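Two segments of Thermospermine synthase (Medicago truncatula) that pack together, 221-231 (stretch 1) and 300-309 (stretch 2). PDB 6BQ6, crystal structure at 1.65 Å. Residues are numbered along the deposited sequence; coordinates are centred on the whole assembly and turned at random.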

# COMPACT_ATOMS: atom_id res chain seq x y z
N ALA B 221 19.47 -9.64 11.63
CA ALA B 221 20.66 -9.28 12.42
C ALA B 221 20.99 -7.77 12.34
O ALA B 221 22.14 -7.36 12.48
CB ALA B 221 21.82 -10.15 12.07
N GLY B 222 19.95 -6.98 12.16
CA GLY B 222 20.08 -5.51 12.21
C GLY B 222 20.37 -4.95 13.59
O GLY B 222 20.26 -5.60 14.62
N ILE B 223 20.79 -3.68 13.57
CA ILE B 223 21.21 -3.00 14.82
C ILE B 223 20.14 -3.13 15.91
O ILE B 223 20.49 -3.31 17.08
CB ILE B 223 21.60 -1.54 14.50
CG1 ILE B 223 22.00 -0.71 15.72
CG2 ILE B 223 20.46 -0.80 13.84
CD1 ILE B 223 23.10 -1.32 16.51
N PHE B 224 18.86 -3.00 15.55
CA PHE B 224 17.77 -3.28 16.47
C PHE B 224 17.07 -4.63 16.23
O PHE B 224 16.60 -5.27 17.19
CB PHE B 224 16.78 -2.11 16.45
CG PHE B 224 17.44 -0.82 16.82
CD1 PHE B 224 18.09 -0.69 18.07
CD2 PHE B 224 17.51 0.20 15.93
CE1 PHE B 224 18.72 0.50 18.40
CE2 PHE B 224 18.15 1.39 16.25
CZ PHE B 224 18.77 1.53 17.46
N SER B 225 16.94 -5.03 14.98
CA SER B 225 16.18 -6.27 14.69
C SER B 225 16.83 -7.53 15.20
O SER B 225 16.16 -8.57 15.40
CB SER B 225 15.93 -6.38 13.19
OG SER B 225 17.12 -6.58 12.45
N HIS B 226 18.14 -7.46 15.47
CA HIS B 226 18.90 -8.65 15.92
C HIS B 226 18.38 -9.22 17.26
O HIS B 226 18.70 -10.35 17.63
CB HIS B 226 20.41 -8.39 16.07
CG HIS B 226 20.77 -7.63 17.32
ND1 HIS B 226 20.76 -6.25 17.38
CD2 HIS B 226 21.11 -8.06 18.56
CE1 HIS B 226 21.05 -5.87 18.62
NE2 HIS B 226 21.27 -6.95 19.35
N THR B 227 17.67 -8.41 18.06
CA THR B 227 17.21 -8.92 19.35
C THR B 227 16.03 -9.87 19.27
O THR B 227 15.72 -10.54 20.27
CB THR B 227 16.80 -7.78 20.28
OG1 THR B 227 15.76 -7.05 19.67
CG2 THR B 227 17.93 -6.89 20.59
N GLU B 228 15.31 -9.94 18.16
CA GLU B 228 14.11 -10.80 18.11
C GLU B 228 14.51 -12.26 18.19
O GLU B 228 13.92 -13.01 18.91
CB GLU B 228 13.30 -10.67 16.81
CG GLU B 228 12.93 -9.31 16.24
CD GLU B 228 12.72 -9.47 14.73
OE1 GLU B 228 13.28 -8.61 13.97
OE2 GLU B 228 12.07 -10.51 14.31
N VAL B 229 15.47 -12.67 17.38
CA VAL B 229 15.93 -14.08 17.45
C VAL B 229 17.43 -14.31 17.36
O VAL B 229 17.93 -15.23 17.96
CB VAL B 229 15.21 -15.02 16.50
CG1 VAL B 229 13.68 -14.94 16.64
CG2 VAL B 229 15.67 -14.84 15.08
N PHE B 230 18.15 -13.47 16.63
CA PHE B 230 19.60 -13.69 16.43
C PHE B 230 20.34 -13.79 17.74
O PHE B 230 21.09 -14.74 17.99
CB PHE B 230 20.14 -12.54 15.57
CG PHE B 230 21.61 -12.60 15.23
CD1 PHE B 230 22.13 -13.57 14.39
CD2 PHE B 230 22.48 -11.62 15.66
CE1 PHE B 230 23.47 -13.57 14.02
CE2 PHE B 230 23.82 -11.60 15.26
CZ PHE B 230 24.32 -12.58 14.43
N SER B 231 20.12 -12.83 18.66
CA SER B 231 20.80 -12.92 19.94
C SER B 231 20.40 -14.14 20.77
O SER B 231 21.25 -14.72 21.44
CB SER B 231 20.59 -11.69 20.80
OG SER B 231 19.22 -11.41 20.93
N THR B 300 32.68 -9.90 12.43
CA THR B 300 33.00 -8.82 13.33
C THR B 300 31.73 -8.01 13.40
O THR B 300 31.45 -7.18 12.53
CB THR B 300 34.13 -7.92 12.75
OG1 THR B 300 35.29 -8.72 12.40
CG2 THR B 300 34.49 -6.83 13.75
N LEU B 301 30.99 -8.19 14.46
CA LEU B 301 29.70 -7.53 14.59
C LEU B 301 29.98 -6.11 15.09
O LEU B 301 31.07 -5.83 15.59
CB LEU B 301 28.83 -8.29 15.57
CG LEU B 301 28.62 -9.71 15.04
CD1 LEU B 301 27.80 -10.45 16.03
CD2 LEU B 301 27.97 -9.68 13.68
N SER B 302 29.00 -5.22 15.00
CA SER B 302 29.20 -3.83 15.48
C SER B 302 29.17 -3.79 16.99
O SER B 302 28.74 -4.71 17.65
CB SER B 302 28.14 -2.91 14.93
OG SER B 302 26.88 -3.11 15.57
N LYS B 303 29.60 -2.66 17.56
CA LYS B 303 29.70 -2.52 19.01
C LYS B 303 28.43 -2.91 19.75
O LYS B 303 28.47 -3.69 20.71
CB LYS B 303 30.06 -1.06 19.36
CG LYS B 303 30.20 -0.79 20.84
CD LYS B 303 30.34 0.69 21.11
CE LYS B 303 30.67 0.95 22.57
NZ LYS B 303 31.02 2.38 22.69
N ALA B 304 27.30 -2.35 19.31
CA ALA B 304 26.02 -2.55 19.98
C ALA B 304 25.54 -4.00 19.88
O ALA B 304 24.97 -4.57 20.82
CB ALA B 304 25.01 -1.66 19.33
N VAL B 305 25.73 -4.58 18.70
CA VAL B 305 25.27 -5.96 18.48
C VAL B 305 26.15 -6.92 19.25
O VAL B 305 25.65 -7.82 19.94
CB VAL B 305 25.23 -6.31 16.96
CG1 VAL B 305 24.85 -7.76 16.74
CG2 VAL B 305 24.26 -5.42 16.21
N ARG B 306 27.46 -6.72 19.20
CA ARG B 306 28.39 -7.52 20.01
C ARG B 306 27.99 -7.51 21.50
O ARG B 306 27.89 -8.52 22.15
CB ARG B 306 29.81 -7.00 19.86
CG ARG B 306 30.85 -8.05 19.72
CD ARG B 306 32.26 -7.51 19.45
NE ARG B 306 32.31 -6.49 18.38
CZ ARG B 306 32.66 -5.21 18.53
NH1 ARG B 306 33.08 -4.73 19.71
NH2 ARG B 306 32.62 -4.39 17.48
N ASN B 307 27.73 -6.34 22.03
CA ASN B 307 27.43 -6.25 23.45
C ASN B 307 26.06 -6.84 23.80
O ASN B 307 25.89 -7.50 24.85
CB ASN B 307 27.59 -4.80 23.89
CG ASN B 307 29.07 -4.36 23.86
OD1 ASN B 307 30.00 -5.19 23.80
ND2 ASN B 307 29.31 -3.05 23.94
N SER B 308 25.10 -6.64 22.90
CA SER B 308 23.76 -7.20 23.04
C SER B 308 23.81 -8.73 23.06
O SER B 308 23.20 -9.39 23.94
CB SER B 308 22.87 -6.62 21.93
OG SER B 308 21.57 -7.16 21.91
N LEU B 309 24.58 -9.31 22.14
CA LEU B 309 24.80 -10.78 22.14
C LEU B 309 25.46 -11.27 23.41
O LEU B 309 24.99 -12.23 24.01
CB LEU B 309 25.58 -11.24 20.90
CG LEU B 309 24.64 -11.77 19.81
CD1 LEU B 309 23.64 -10.77 19.30
CD2 LEU B 309 25.46 -12.32 18.66

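The two stretches bury 409 Å² between them, around a single cross-stretch hydrogen bond. Stretch 1 enters the contact as a loop. At Gly222 the carbonyl O accepts two bonds from His226, one from the backbone N (2.9 Å) and one from the side-chain ND1 (2.9 Å, N-H...acceptor angle 143°), so the imidazole is anchored to the backbone of its own stretch. The absence of a side chain matters here: an ideal CB on Gly222 would lie 2.5 Å from Ser225 OG, the atom that accepts a weak bond from Gly222 N (2.9 Å, 128°).

Ile223 sets its CA-to-CB bond sideways, yet its t, p rotamer brings the end of the chain nearer to stretch 2. Ile223 CD1 lies 3.4 Å from Ala304 CB and 4.3 Å from Val305 CG2. The CA-to-CB bond of Ala304 points toward stretch 1, and its methyl meets Ile223 CD1 at the first turn of the 303-309 helix, which Ser302 precedes as N-cap residue. Phe224 and Ser225 make no contact across.

His226 is the pivot. Its CB points toward stretch 2, and with chi1 at 78° and chi2 at -86° the buried ring offers different surfaces to different partners. Val305 CG2 sits over one face, 4.1 Å from the His226 ring centroid and 26° off the normal, a CH-pi contact. Near the ring plane, His226 NE2 and Ser308 OG form a hydrogen bond of 2.6 Å with an angle of 165°, short and nearly straight; either atom could be the donor in principle. Ser308 suits the site because its t rotamer, on a CA-to-CB bond directed toward stretch 1, delivers a hydroxyl to the ring edge. Leu309 CD1 lies 3.8 Å from His226 CD2, at an oblique angle to the ring.

Thr227 contributes marginally, with CG2 3.9 Å from Ser308 OG, and Glu228 and Val229 lie out of reach. Val229 occupies the N-cap position, right before a helix.

Phe230 also starts sideways, but chi1 of -179° carries its ring nearer to the helix of stretch 2. Phe230 CE2 lies 4.2 Å from both Leu301 CD1 and Val305 CG1, which approach the ring edge, and 3.8 Å from Leu309 CD2. Val305 thus has one methyl over the imidazole and the other beside the phenyl ring. Finally, Ser231 points toward stretch 2, placing its CB 3.5 Å from Leu309 CD1; the CA atoms of Ser231 and Leu309, 5.0 Å apart, mark the closest backbone register, while the serine hydroxyl is hydrogen-bonded elsewhere in the structure.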